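Local structure of G-protein interacting protein 1 (Dictyostelium discoideum, 5Z39) at residues G5-I10 with N40-L45; G14-G19 with I155-K160; L69-N74 with S99-E104; F73-R78 with V92-K97. The protein probably binds heterotrimeric G proteins and their beta/gamma complexes, the piece described here being its TNFAIP8-like domain, which holds bound phospholipid among its helices. All coordinates share one frame; numbering follows the deposited sequence.

Contact 1. Residues G5-I10 with N40-L45. With PEF (di-palmitoyl-3-sn-phosphatidylethanolamine), chain B.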
# COMPACT_ATOMS: atom_id res chain seq x y z
N GLY A 5 15.18 -13.49 -4.47
CA GLY A 5 15.38 -13.68 -3.05
C GLY A 5 14.67 -12.66 -2.19
O GLY A 5 14.41 -12.93 -1.01
N LEU A 6 14.35 -11.50 -2.76
CA LEU A 6 13.62 -10.48 -2.01
C LEU A 6 12.17 -10.90 -1.78
O LEU A 6 11.65 -10.79 -0.67
CB LEU A 6 13.68 -9.14 -2.75
CG LEU A 6 14.61 -8.06 -2.19
CD1 LEU A 6 14.10 -7.57 -0.84
CD2 LEU A 6 16.03 -8.57 -2.07
N LYS A 7 11.51 -11.37 -2.84
CA LYS A 7 10.09 -11.70 -2.77
C LYS A 7 9.82 -13.04 -2.08
O LYS A 7 8.67 -13.29 -1.71
CB LYS A 7 9.50 -11.72 -4.18
CG LYS A 7 9.22 -10.34 -4.75
CD LYS A 7 8.07 -10.38 -5.74
CE LYS A 7 7.22 -9.12 -5.66
NZ LYS A 7 5.88 -9.32 -6.29
N LYS A 8 10.83 -13.89 -1.89
CA LYS A 8 10.58 -15.17 -1.25
C LYS A 8 10.31 -15.01 0.24
O LYS A 8 9.52 -15.77 0.81
CB LYS A 8 11.76 -16.12 -1.47
N LEU A 9 10.93 -14.02 0.89
CA LEU A 9 10.69 -13.78 2.30
C LEU A 9 9.38 -13.05 2.56
O LEU A 9 9.16 -12.57 3.68
CB LEU A 9 11.85 -12.99 2.90
CG LEU A 9 13.23 -13.62 2.77
CD1 LEU A 9 14.23 -12.58 2.28
CD2 LEU A 9 13.67 -14.21 4.09
N ILE A 10 8.51 -12.96 1.56
CA ILE A 10 7.22 -12.27 1.67
C ILE A 10 6.12 -13.32 1.54
O ILE A 10 6.26 -14.26 0.74
CB ILE A 10 7.10 -11.18 0.59
CG1 ILE A 10 8.21 -10.15 0.73
CG2 ILE A 10 5.74 -10.51 0.64
CD1 ILE A 10 7.98 -9.16 1.84
N ASN A 40 10.98 -0.36 -2.49
CA ASN A 40 10.69 0.27 -1.20
C ASN A 40 9.83 -0.63 -0.33
O ASN A 40 10.21 -0.97 0.80
CB ASN A 40 10.01 1.63 -1.43
CG ASN A 40 10.95 2.67 -2.01
OD1 ASN A 40 12.07 2.35 -2.43
ND2 ASN A 40 10.51 3.92 -2.04
N ILE A 41 8.66 -1.03 -0.84
CA ILE A 41 7.75 -1.88 -0.08
C ILE A 41 8.44 -3.18 0.33
O ILE A 41 8.27 -3.66 1.45
CB ILE A 41 6.48 -2.17 -0.89
CG1 ILE A 41 5.77 -0.86 -1.27
CG2 ILE A 41 5.53 -3.07 -0.11
CD1 ILE A 41 4.58 -1.07 -2.18
N LEU A 42 9.23 -3.77 -0.58
CA LEU A 42 9.92 -5.01 -0.26
C LEU A 42 10.89 -4.81 0.90
O LEU A 42 10.87 -5.57 1.87
CB LEU A 42 10.66 -5.54 -1.49
CG LEU A 42 9.83 -6.41 -2.44
CD1 LEU A 42 10.56 -6.61 -3.76
CD2 LEU A 42 9.49 -7.74 -1.80
N LYS A 43 11.74 -3.78 0.82
CA LYS A 43 12.71 -3.53 1.88
C LYS A 43 12.02 -3.27 3.21
O LYS A 43 12.40 -3.84 4.25
CB LYS A 43 13.61 -2.35 1.50
CG LYS A 43 14.61 -2.65 0.39
CD LYS A 43 15.86 -1.79 0.52
CE LYS A 43 15.53 -0.31 0.35
NZ LYS A 43 15.24 0.04 -1.07
N ILE A 44 11.00 -2.41 3.20
CA ILE A 44 10.27 -2.11 4.43
C ILE A 44 9.69 -3.38 5.04
O ILE A 44 9.85 -3.65 6.23
CB ILE A 44 9.16 -1.08 4.16
CG1 ILE A 44 9.75 0.24 3.67
CG2 ILE A 44 8.31 -0.88 5.40
CD1 ILE A 44 8.74 1.11 2.93
N LEU A 45 9.01 -4.19 4.22
CA LEU A 45 8.34 -5.37 4.73
C LEU A 45 9.34 -6.39 5.26
O LEU A 45 9.10 -7.04 6.29
CB LEU A 45 7.46 -5.99 3.65
CG LEU A 45 6.10 -6.53 4.12
CD1 LEU A 45 5.35 -5.48 4.92
CD2 LEU A 45 5.27 -6.99 2.93
C2 PEF B . 0.41 -10.59 6.30
C1 PEF B . 0.66 -11.91 7.03
N PEF B . 3.16 -11.63 12.23
C3 PEF B . -0.06 -9.53 7.30
C4 PEF B . 2.40 -12.76 10.21
C5 PEF B . 3.37 -12.79 11.38
C10 PEF B . 1.24 -9.24 4.52
C11 PEF B . 1.99 -7.95 4.28
C12 PEF B . 1.18 -7.04 3.36
C13 PEF B . 1.76 -5.63 3.35
C14 PEF B . 0.70 -4.61 2.92
C15 PEF B . 0.99 -4.02 1.54
C16 PEF B . 1.54 -2.60 1.65
C17 PEF B . 1.40 -1.86 0.33
C18 PEF B . -0.03 -1.41 0.08
C19 PEF B . -0.20 -0.84 -1.32
C20 PEF B . -1.68 -0.71 -1.67
C21 PEF B . -2.27 0.58 -1.11
C22 PEF B . -2.33 1.65 -2.19
C23 PEF B . -3.30 1.26 -3.31
C24 PEF B . -3.26 2.31 -4.42
C25 PEF B . -4.44 2.19 -5.35
C30 PEF B . 1.83 -8.25 8.27
C31 PEF B . 1.77 -7.14 9.29
C32 PEF B . 2.50 -5.94 8.71
C33 PEF B . 1.67 -4.67 8.84
C34 PEF B . 1.99 -3.69 7.72
C35 PEF B . 3.49 -3.45 7.58
C36 PEF B . 3.80 -1.95 7.57
C37 PEF B . 4.74 -1.58 6.43
C38 PEF B . 4.01 -1.61 5.09
C39 PEF B . 4.97 -1.41 3.92
C40 PEF B . 5.20 0.06 3.61
C41 PEF B . 4.54 0.48 2.30
C42 PEF B . 3.03 0.63 2.44
C43 PEF B . 2.45 1.56 1.38
C44 PEF B . 0.95 1.74 1.58
C45 PEF B . 0.42 2.91 0.77
O4 PEF B . 0.34 -9.58 3.76
O5 PEF B . 2.67 -8.22 7.38
O2 PEF B . 1.58 -10.10 5.65
O3 PEF B . 0.91 -9.38 8.33
O1P PEF B . 3.55 -14.41 6.94
O2P PEF B . 1.22 -14.48 8.10
O3P PEF B . 1.99 -12.39 6.88
O4P PEF B . 3.14 -13.10 9.04
P PEF B . 2.46 -13.70 7.71
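Leu42 faces Leu6, Lys7 and Ile10 where the short N-terminal helix 4-8 and the turn after it lie against helix 31-53 of the all-helical TNFAIP8-like domain. It illustrates how one leucine can serve several neighbours by turning CB and its two methyls to different partners. CB meets CD1 of Leu6 at 4.0 Å. CG stands opposite the carbonyl carbon (chi1 -86°), which spreads both methyls across the incoming segment. CD1 meets both CB of Leu6 and CG of Lys7, each at 4.1 Å, so the aliphatic stem of the lysine takes part in the apolar surface while its amine is hydrogen-bonded elsewhere. CD2 turns toward the loop and rests on CG1 of Ile10 at 3.7 Å.

One helical turn further on, Leu45 passes the contact inward. Its CD2 touches CD1 of Ile10 at 3.6 Å and, as a second partner, C11 of the bound phosphatidylethanolamine at 3.7 Å, while its CD1 approaches C35 of the other acyl chain. Cut back to alanine, Leu45 would lose the methyls that touch both acyl chains, and the end of Ile10 would probably be freer to turn. Ile44, the residue before it, also reaches the lipid, its CG2 lying 3.7 Å from PEF C39.

Contact 2. Residues G14-G19 with I155-K160. With PEF (di-palmitoyl-3-sn-phosphatidylethanolamine), chain B.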
# COMPACT_ATOMS: atom_id res chain seq x y z
N GLY A 14 1.39 -10.98 0.04
CA GLY A 14 2.24 -9.82 -0.17
C GLY A 14 2.77 -9.76 -1.59
O GLY A 14 2.86 -8.68 -2.18
N ARG A 15 3.14 -10.91 -2.16
CA ARG A 15 3.60 -10.93 -3.55
C ARG A 15 2.48 -10.54 -4.50
O ARG A 15 2.71 -9.79 -5.46
CB ARG A 15 4.15 -12.31 -3.90
CG ARG A 15 5.21 -12.84 -2.95
CD ARG A 15 5.37 -14.35 -3.12
NE ARG A 15 6.10 -14.95 -2.00
CZ ARG A 15 6.01 -16.23 -1.66
NH1 ARG A 15 5.22 -17.04 -2.34
NH2 ARG A 15 6.70 -16.69 -0.62
N GLU A 16 1.27 -11.04 -4.26
CA GLU A 16 0.12 -10.66 -5.09
C GLU A 16 -0.15 -9.17 -5.00
O GLU A 16 -0.30 -8.49 -6.02
CB GLU A 16 -1.10 -11.47 -4.65
CG GLU A 16 -2.37 -11.18 -5.42
CD GLU A 16 -3.61 -11.47 -4.59
OE1 GLU A 16 -3.45 -11.70 -3.37
OE2 GLU A 16 -4.73 -11.45 -5.14
N LEU A 17 -0.20 -8.64 -3.77
CA LEU A 17 -0.50 -7.23 -3.58
C LEU A 17 0.57 -6.34 -4.22
O LEU A 17 0.25 -5.40 -4.94
CB LEU A 17 -0.64 -6.93 -2.08
CG LEU A 17 -1.49 -5.73 -1.68
CD1 LEU A 17 -2.10 -5.96 -0.30
CD2 LEU A 17 -0.66 -4.46 -1.69
N ILE A 18 1.85 -6.64 -3.96
CA ILE A 18 2.93 -5.84 -4.53
C ILE A 18 2.96 -5.96 -6.04
O ILE A 18 3.28 -5.00 -6.75
CB ILE A 18 4.28 -6.24 -3.90
CG1 ILE A 18 4.29 -5.92 -2.40
CG2 ILE A 18 5.43 -5.52 -4.59
CD1 ILE A 18 5.51 -6.44 -1.67
N GLY A 19 2.61 -7.13 -6.58
CA GLY A 19 2.58 -7.29 -8.02
C GLY A 19 1.50 -6.44 -8.67
O GLY A 19 1.76 -5.73 -9.65
N ILE A 155 -7.75 -4.47 -6.15
CA ILE A 155 -8.82 -4.44 -5.16
C ILE A 155 -9.05 -5.83 -4.59
O ILE A 155 -9.24 -6.00 -3.37
CB ILE A 155 -10.10 -3.85 -5.78
CG1 ILE A 155 -9.88 -2.38 -6.14
CG2 ILE A 155 -11.28 -4.00 -4.83
CD1 ILE A 155 -9.53 -1.50 -4.96
N SER A 156 -9.03 -6.86 -5.44
CA SER A 156 -9.15 -8.23 -4.96
C SER A 156 -8.02 -8.59 -4.01
O SER A 156 -8.24 -9.33 -3.04
CB SER A 156 -9.19 -9.20 -6.14
OG SER A 156 -10.34 -8.99 -6.94
N ALA A 157 -6.81 -8.08 -4.26
CA ALA A 157 -5.70 -8.34 -3.34
C ALA A 157 -5.91 -7.63 -2.01
O ALA A 157 -5.64 -8.20 -0.95
CB ALA A 157 -4.39 -7.91 -3.99
N LEU A 158 -6.38 -6.38 -2.04
CA LEU A 158 -6.63 -5.65 -0.80
C LEU A 158 -7.76 -6.29 -0.00
O LEU A 158 -7.75 -6.22 1.23
CB LEU A 158 -6.97 -4.19 -1.11
CG LEU A 158 -5.95 -3.38 -1.91
CD1 LEU A 158 -6.45 -1.95 -2.11
CD2 LEU A 158 -4.58 -3.38 -1.25
N ASN A 159 -8.73 -6.91 -0.68
CA ASN A 159 -9.85 -7.52 0.03
C ASN A 159 -9.39 -8.69 0.88
O ASN A 159 -9.76 -8.80 2.06
CB ASN A 159 -10.92 -7.97 -0.96
CG ASN A 159 -11.61 -6.81 -1.64
OD1 ASN A 159 -11.53 -5.67 -1.18
ND2 ASN A 159 -12.28 -7.08 -2.76
N LYS A 160 -8.57 -9.58 0.31
CA LYS A 160 -8.13 -10.76 1.05
C LYS A 160 -7.10 -10.43 2.13
O LYS A 160 -6.84 -11.27 2.99
CB LYS A 160 -7.58 -11.81 0.09
CG LYS A 160 -6.29 -11.43 -0.59
CD LYS A 160 -6.10 -12.23 -1.87
CE LYS A 160 -6.26 -13.72 -1.63
NZ LYS A 160 -6.31 -14.48 -2.90
C2 PEF B . 0.41 -10.59 6.30
C1 PEF B . 0.66 -11.91 7.03
N PEF B . 3.16 -11.63 12.23
C3 PEF B . -0.06 -9.53 7.30
C4 PEF B . 2.40 -12.76 10.21
C5 PEF B . 3.37 -12.79 11.38
C10 PEF B . 1.24 -9.24 4.52
C11 PEF B . 1.99 -7.95 4.28
C12 PEF B . 1.18 -7.04 3.36
C13 PEF B . 1.76 -5.63 3.35
C14 PEF B . 0.70 -4.61 2.92
C15 PEF B . 0.99 -4.02 1.54
C16 PEF B . 1.54 -2.60 1.65
C17 PEF B . 1.40 -1.86 0.33
C18 PEF B . -0.03 -1.41 0.08
C19 PEF B . -0.20 -0.84 -1.32
C20 PEF B . -1.68 -0.71 -1.67
C21 PEF B . -2.27 0.58 -1.11
C22 PEF B . -2.33 1.65 -2.19
C23 PEF B . -3.30 1.26 -3.31
C24 PEF B . -3.26 2.31 -4.42
C25 PEF B . -4.44 2.19 -5.35
C30 PEF B . 1.83 -8.25 8.27
C31 PEF B . 1.77 -7.14 9.29
C32 PEF B . 2.50 -5.94 8.71
C33 PEF B . 1.67 -4.67 8.84
C34 PEF B . 1.99 -3.69 7.72
C35 PEF B . 3.49 -3.45 7.58
C36 PEF B . 3.80 -1.95 7.57
C37 PEF B . 4.74 -1.58 6.43
C38 PEF B . 4.01 -1.61 5.09
C39 PEF B . 4.97 -1.41 3.92
C40 PEF B . 5.20 0.06 3.61
C41 PEF B . 4.54 0.48 2.30
C42 PEF B . 3.03 0.63 2.44
C43 PEF B . 2.45 1.56 1.38
C44 PEF B . 0.95 1.74 1.58
C45 PEF B . 0.42 2.91 0.77
O4 PEF B . 0.34 -9.58 3.76
O5 PEF B . 2.67 -8.22 7.38
O2 PEF B . 1.58 -10.10 5.65
O3 PEF B . 0.91 -9.38 8.33
O1P PEF B . 3.55 -14.41 6.94
O2P PEF B . 1.22 -14.48 8.10
O3P PEF B . 1.99 -12.39 6.88
O4P PEF B . 3.14 -13.10 9.04
P PEF B . 2.46 -13.70 7.71
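With CG swung opposite its backbone N (chi1 180°) and the chain extended beyond, Glu16 carries its carboxylate across to Ala157 and Lys160. Lys160 answers with CG set between its own N and carbonyl carbon (chi1 68°), and the two side chains come from opposite directions. The meeting is less ionic than the pair of residues suggests: CD of Glu16 lies 3.7 Å from CB of Ala157, the carboxylate lies alongside the methylenes of Lys160, and OE1 stays 4.0 Å from NZ, beyond a salt bridge. The opposite charges may still favour each other at that range. Were Glu16 replaced by alanine, Lys160 would probably lose this nearby negative charge and the methyl of Ala157 part of its cover.

Deeper in the contact, the packing is apolar. CD1 of Leu17 meets CD2 of Leu158 at 3.7 Å, the side chains crossing at about a right angle, and the other methyl of Leu17, CD2, lies 3.6 Å from C18 of the bound lipid. The small Ala157 stands closest to Leu17 along the backbones, in an antiparallel pair of helices whose axes pass at 9.0 Å with a crossing angle of -146°. On its flanks, Leu158 also packs on Phe73 and Leu76 of helix 63-81, and Ile18 packs on Ile41 of helix 31-53, so the pair sits between helices 63-81 and 31-53, with the lipid against Leu17.

Contact 3. Residues L69-N74 with S99-E104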
# COMPACT_ATOMS: atom_id res chain seq x y z
N LEU A 69 -4.51 0.59 7.46
CA LEU A 69 -4.41 -0.05 6.15
C LEU A 69 -5.72 -0.71 5.76
O LEU A 69 -6.17 -0.58 4.61
CB LEU A 69 -3.28 -1.07 6.15
CG LEU A 69 -1.85 -0.54 6.02
CD1 LEU A 69 -0.84 -1.65 6.26
CD2 LEU A 69 -1.65 0.10 4.65
N ARG A 70 -6.36 -1.42 6.70
CA ARG A 70 -7.64 -2.06 6.39
C ARG A 70 -8.72 -1.03 6.08
O ARG A 70 -9.54 -1.25 5.18
CB ARG A 70 -8.07 -2.95 7.56
CG ARG A 70 -7.16 -4.15 7.75
CD ARG A 70 -7.52 -4.93 9.00
NE ARG A 70 -6.47 -5.89 9.33
CZ ARG A 70 -6.45 -7.15 8.93
NH1 ARG A 70 -7.44 -7.62 8.17
NH2 ARG A 70 -5.45 -7.95 9.28
N ASP A 71 -8.74 0.09 6.80
CA ASP A 71 -9.74 1.12 6.53
C ASP A 71 -9.53 1.76 5.17
O ASP A 71 -10.49 2.01 4.43
CB ASP A 71 -9.73 2.17 7.64
CG ASP A 71 -10.93 3.10 7.58
OD1 ASP A 71 -12.07 2.60 7.70
OD2 ASP A 71 -10.73 4.32 7.42
N GLY A 72 -8.27 2.05 4.82
CA GLY A 72 -7.99 2.59 3.50
C GLY A 72 -8.35 1.62 2.39
O GLY A 72 -8.86 2.02 1.34
N PHE A 73 -8.08 0.33 2.61
CA PHE A 73 -8.44 -0.67 1.61
C PHE A 73 -9.95 -0.76 1.45
O PHE A 73 -10.46 -0.88 0.33
CB PHE A 73 -7.85 -2.03 1.97
CG PHE A 73 -6.34 -2.06 2.00
CD1 PHE A 73 -5.60 -1.02 1.44
CD2 PHE A 73 -5.67 -3.12 2.58
CE1 PHE A 73 -4.22 -1.05 1.47
CE2 PHE A 73 -4.29 -3.15 2.61
CZ PHE A 73 -3.56 -2.11 2.05
N ASN A 74 -10.69 -0.69 2.56
CA ASN A 74 -12.15 -0.74 2.49
C ASN A 74 -12.70 0.48 1.75
O ASN A 74 -13.59 0.34 0.90
CB ASN A 74 -12.74 -0.83 3.89
CG ASN A 74 -12.36 -2.12 4.60
OD1 ASN A 74 -12.08 -3.13 3.96
ND2 ASN A 74 -12.35 -2.08 5.93
N SER A 99 -7.37 8.11 1.51
CA SER A 99 -6.10 8.82 1.61
C SER A 99 -5.79 9.20 3.06
O SER A 99 -4.63 9.10 3.49
CB SER A 99 -6.13 10.06 0.72
OG SER A 99 -4.93 10.80 0.83
N THR A 100 -6.80 9.62 3.81
CA THR A 100 -6.59 9.94 5.22
C THR A 100 -6.23 8.69 6.02
O THR A 100 -5.34 8.72 6.88
CB THR A 100 -7.83 10.61 5.80
OG1 THR A 100 -8.01 11.89 5.19
CG2 THR A 100 -7.71 10.79 7.30
N ALA A 101 -6.91 7.57 5.74
CA ALA A 101 -6.54 6.32 6.40
C ALA A 101 -5.10 5.94 6.09
O ALA A 101 -4.34 5.53 6.98
CB ALA A 101 -7.51 5.21 6.00
N LEU A 102 -4.70 6.07 4.82
CA LEU A 102 -3.33 5.73 4.44
C LEU A 102 -2.32 6.68 5.06
O LEU A 102 -1.18 6.27 5.34
CB LEU A 102 -3.20 5.72 2.91
CG LEU A 102 -3.91 4.57 2.19
CD1 LEU A 102 -3.47 4.48 0.74
CD2 LEU A 102 -3.68 3.25 2.91
N LYS A 103 -2.70 7.93 5.29
CA LYS A 103 -1.82 8.85 5.99
C LYS A 103 -1.66 8.46 7.45
O LYS A 103 -0.56 8.56 8.02
CB LYS A 103 -2.34 10.29 5.88
CG LYS A 103 -1.51 11.30 6.65
CD LYS A 103 -0.07 11.32 6.17
CE LYS A 103 0.02 11.79 4.73
NZ LYS A 103 1.42 11.75 4.21
N GLU A 104 -2.75 8.01 8.09
CA GLU A 104 -2.63 7.47 9.44
C GLU A 104 -1.69 6.28 9.46
O GLU A 104 -0.81 6.18 10.34
CB GLU A 104 -4.02 7.08 9.97
CG GLU A 104 -3.99 6.20 11.21
CD GLU A 104 -3.87 7.00 12.49
OE1 GLU A 104 -4.00 8.24 12.44
OE2 GLU A 104 -3.66 6.39 13.56
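Ala101 overlaps the backbone of the facing helix rather than a side chain: its CB sits 3.5 Å from N of Gly72. The same methyl also has a polar neighbour, OD2 of Asp71, at 3.6 Å. Asp71 reaches it because its CG points away from its own backbone N (chi1 -168°), which swings the carboxylate across toward the alanine at the partly exposed border of the contact. No hydrogen bond joins the two segments, and the packing here depends on shape.

Gly72 makes the closeness of the backbones possible in the model, since a CB there would run into CD2 of Leu102. Its CA and that of Ala101 are 4.9 Å apart, and having no side chain it lets CD2 of Leu102 settle over its CA, at 4.4 Å. The two segments belong to helices 63-81 and 92-113, consecutive in the chain and antiparallel in the bundle, an alpha-hairpin whose axes approach to 7.8 Å with a crossing angle of -162°. A glycine opposite an alanine at the point of nearest approach is a familiar way of drawing two helices together, and this pair is a clear instance of it.

On the inner side the partners are larger. CD2 of Leu102 turns to CD2 of Leu69 at 4.1 Å, methyl against methyl. Leu69 goes on to touch the bound phosphatidylethanolamine, as does Phe73 one turn later, whose ring also packs on Leu158 of helix 148-161. Facing another way from the same helix, Arg70 forms a salt bridge through NE with OD2 of Asp66 and gives a hydrogen bond from NH2 to O of Ile164.

Contact 4. Residues F73-R78 with V92-K97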
# COMPACT_ATOMS: atom_id res chain seq x y z
N PHE A 73 -8.08 0.33 2.61
CA PHE A 73 -8.44 -0.67 1.61
C PHE A 73 -9.95 -0.76 1.45
O PHE A 73 -10.46 -0.88 0.33
CB PHE A 73 -7.85 -2.03 1.97
CG PHE A 73 -6.34 -2.06 2.00
CD1 PHE A 73 -5.60 -1.02 1.44
CD2 PHE A 73 -5.67 -3.12 2.58
CE1 PHE A 73 -4.22 -1.05 1.47
CE2 PHE A 73 -4.29 -3.15 2.61
CZ PHE A 73 -3.56 -2.11 2.05
N ASN A 74 -10.69 -0.69 2.56
CA ASN A 74 -12.15 -0.74 2.49
C ASN A 74 -12.70 0.48 1.75
O ASN A 74 -13.59 0.34 0.90
CB ASN A 74 -12.74 -0.83 3.89
CG ASN A 74 -12.36 -2.12 4.60
OD1 ASN A 74 -12.08 -3.13 3.96
ND2 ASN A 74 -12.35 -2.08 5.93
N HIS A 75 -12.18 1.67 2.05
CA HIS A 75 -12.61 2.86 1.32
C HIS A 75 -12.29 2.73 -0.17
O HIS A 75 -13.09 3.14 -1.02
CB HIS A 75 -11.93 4.11 1.89
CG HIS A 75 -12.45 4.51 3.24
ND1 HIS A 75 -13.79 4.69 3.50
CD2 HIS A 75 -11.80 4.78 4.40
CE1 HIS A 75 -13.95 5.05 4.76
NE2 HIS A 75 -12.76 5.11 5.33
N LEU A 76 -11.13 2.14 -0.50
CA LEU A 76 -10.80 1.93 -1.90
C LEU A 76 -11.73 0.92 -2.55
O LEU A 76 -11.96 0.98 -3.76
CB LEU A 76 -9.34 1.47 -2.03
CG LEU A 76 -8.30 2.57 -1.83
CD1 LEU A 76 -6.90 2.06 -2.15
CD2 LEU A 76 -8.63 3.78 -2.69
N ASP A 77 -12.27 -0.02 -1.77
CA ASP A 77 -13.28 -0.94 -2.30
C ASP A 77 -14.59 -0.21 -2.58
O ASP A 77 -15.18 -0.35 -3.66
CB ASP A 77 -13.50 -2.10 -1.32
CG ASP A 77 -14.22 -3.28 -1.95
OD1 ASP A 77 -15.06 -3.07 -2.85
OD2 ASP A 77 -13.95 -4.42 -1.54
N ARG A 78 -15.06 0.58 -1.61
CA ARG A 78 -16.27 1.36 -1.82
C ARG A 78 -16.14 2.26 -3.04
O ARG A 78 -17.10 2.41 -3.81
CB ARG A 78 -16.58 2.20 -0.57
CG ARG A 78 -16.97 1.38 0.65
CD ARG A 78 -17.16 2.27 1.87
NE ARG A 78 -17.48 1.51 3.06
CZ ARG A 78 -17.55 2.02 4.29
NH1 ARG A 78 -17.32 3.31 4.48
NH2 ARG A 78 -17.86 1.25 5.32
N VAL A 92 -14.52 11.96 -4.92
CA VAL A 92 -13.46 12.53 -4.10
C VAL A 92 -13.65 12.20 -2.63
O VAL A 92 -12.68 12.12 -1.87
CB VAL A 92 -13.38 14.06 -4.33
CG1 VAL A 92 -14.68 14.74 -3.91
CG2 VAL A 92 -12.19 14.66 -3.59
N VAL A 93 -14.90 12.01 -2.19
CA VAL A 93 -15.17 11.77 -0.77
C VAL A 93 -14.54 10.46 -0.32
O VAL A 93 -13.66 10.43 0.55
CB VAL A 93 -16.68 11.79 -0.50
CG1 VAL A 93 -16.94 11.66 0.99
CG2 VAL A 93 -17.30 13.07 -1.04
N ILE A 94 -14.97 9.35 -0.92
CA ILE A 94 -14.47 8.03 -0.55
C ILE A 94 -12.96 7.97 -0.70
O ILE A 94 -12.25 7.44 0.17
CB ILE A 94 -15.16 6.94 -1.39
CG1 ILE A 94 -16.59 7.36 -1.74
CG2 ILE A 94 -15.16 5.61 -0.65
CD1 ILE A 94 -17.37 6.29 -2.48
N LEU A 95 -12.43 8.52 -1.79
CA LEU A 95 -11.00 8.42 -2.05
C LEU A 95 -10.19 9.25 -1.06
O LEU A 95 -9.09 8.84 -0.68
CB LEU A 95 -10.71 8.84 -3.49
CG LEU A 95 -11.21 7.86 -4.55
CD1 LEU A 95 -11.01 8.41 -5.95
CD2 LEU A 95 -10.51 6.52 -4.40
N GLU A 96 -10.70 10.40 -0.62
CA GLU A 96 -9.99 11.15 0.41
C GLU A 96 -10.11 10.46 1.77
O GLU A 96 -9.22 10.60 2.61
CB GLU A 96 -10.49 12.60 0.48
CG GLU A 96 -10.14 13.31 1.79
CD GLU A 96 -9.78 14.78 1.60
OE1 GLU A 96 -10.70 15.63 1.66
OE2 GLU A 96 -8.58 15.08 1.40
N LYS A 97 -11.19 9.71 2.00
CA LYS A 97 -11.24 8.87 3.19
C LYS A 97 -10.13 7.83 3.16
O LYS A 97 -9.41 7.62 4.15
CB LYS A 97 -12.62 8.21 3.32
CG LYS A 97 -13.78 9.18 3.43
CD LYS A 97 -13.94 9.70 4.85
CE LYS A 97 -15.08 9.00 5.57
NZ LYS A 97 -16.38 9.17 4.85
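This is antiparallel helix packing near the connected end of an alpha-hairpin, where His75, Leu76 and Arg78 of helix 63-81 meet Ile94, Leu95 and Lys97 at the beginning of helix 92-113. One element is a CH-pi contact. CB of Lys97 stands 3.5 Å from the centroid of the His75 ring and only 1° from its normal, so that each of the five ring atoms is almost equally distant from it. Beyond CB the lysine chain bends repeatedly, and its NZ ends 5.3 Å from ND1 of His75, not in contact.

Ile94 takes the space next to the histidine. Its CG2 lies against the backbone carbonyl of His75 and touches CB of Arg78 at 3.7 Å, leaving the extended remainder of the arginine to run on past the contact. Toward the core, CD2 of Leu76 meets CD2 of Leu95 at 3.7 Å, the two side chains set roughly perpendicular.

Those two leucines lead to the neighbours: Leu95 packs on Leu135 and Phe138 of helix 135-143, while Leu76 reaches Trp142 of that helix, Leu158 of helix 148-161 and the bound lipid.

From the N terminus, contact 1 opens first at 5-10 and contact 2 follows at 14-19. Contact 1 closes at 40-45, while contact 2 stays open until 155-160, so the two cross along the chain. They also touch in space, through Arg15 and through Ile18 against Ile41. Inside the long loop closed by contact 2 lie contacts 3 and 4, which share Phe73 and Asn74 and join one helix pair at two levels, contact 4 closing first. Contact 2 thus ties helix 12-28 to helix 148-161 near the C terminus. At least one helix of each contact touches the phosphatidylethanolamine, contact 1 lying across the chain's centre from contacts 3 and 4.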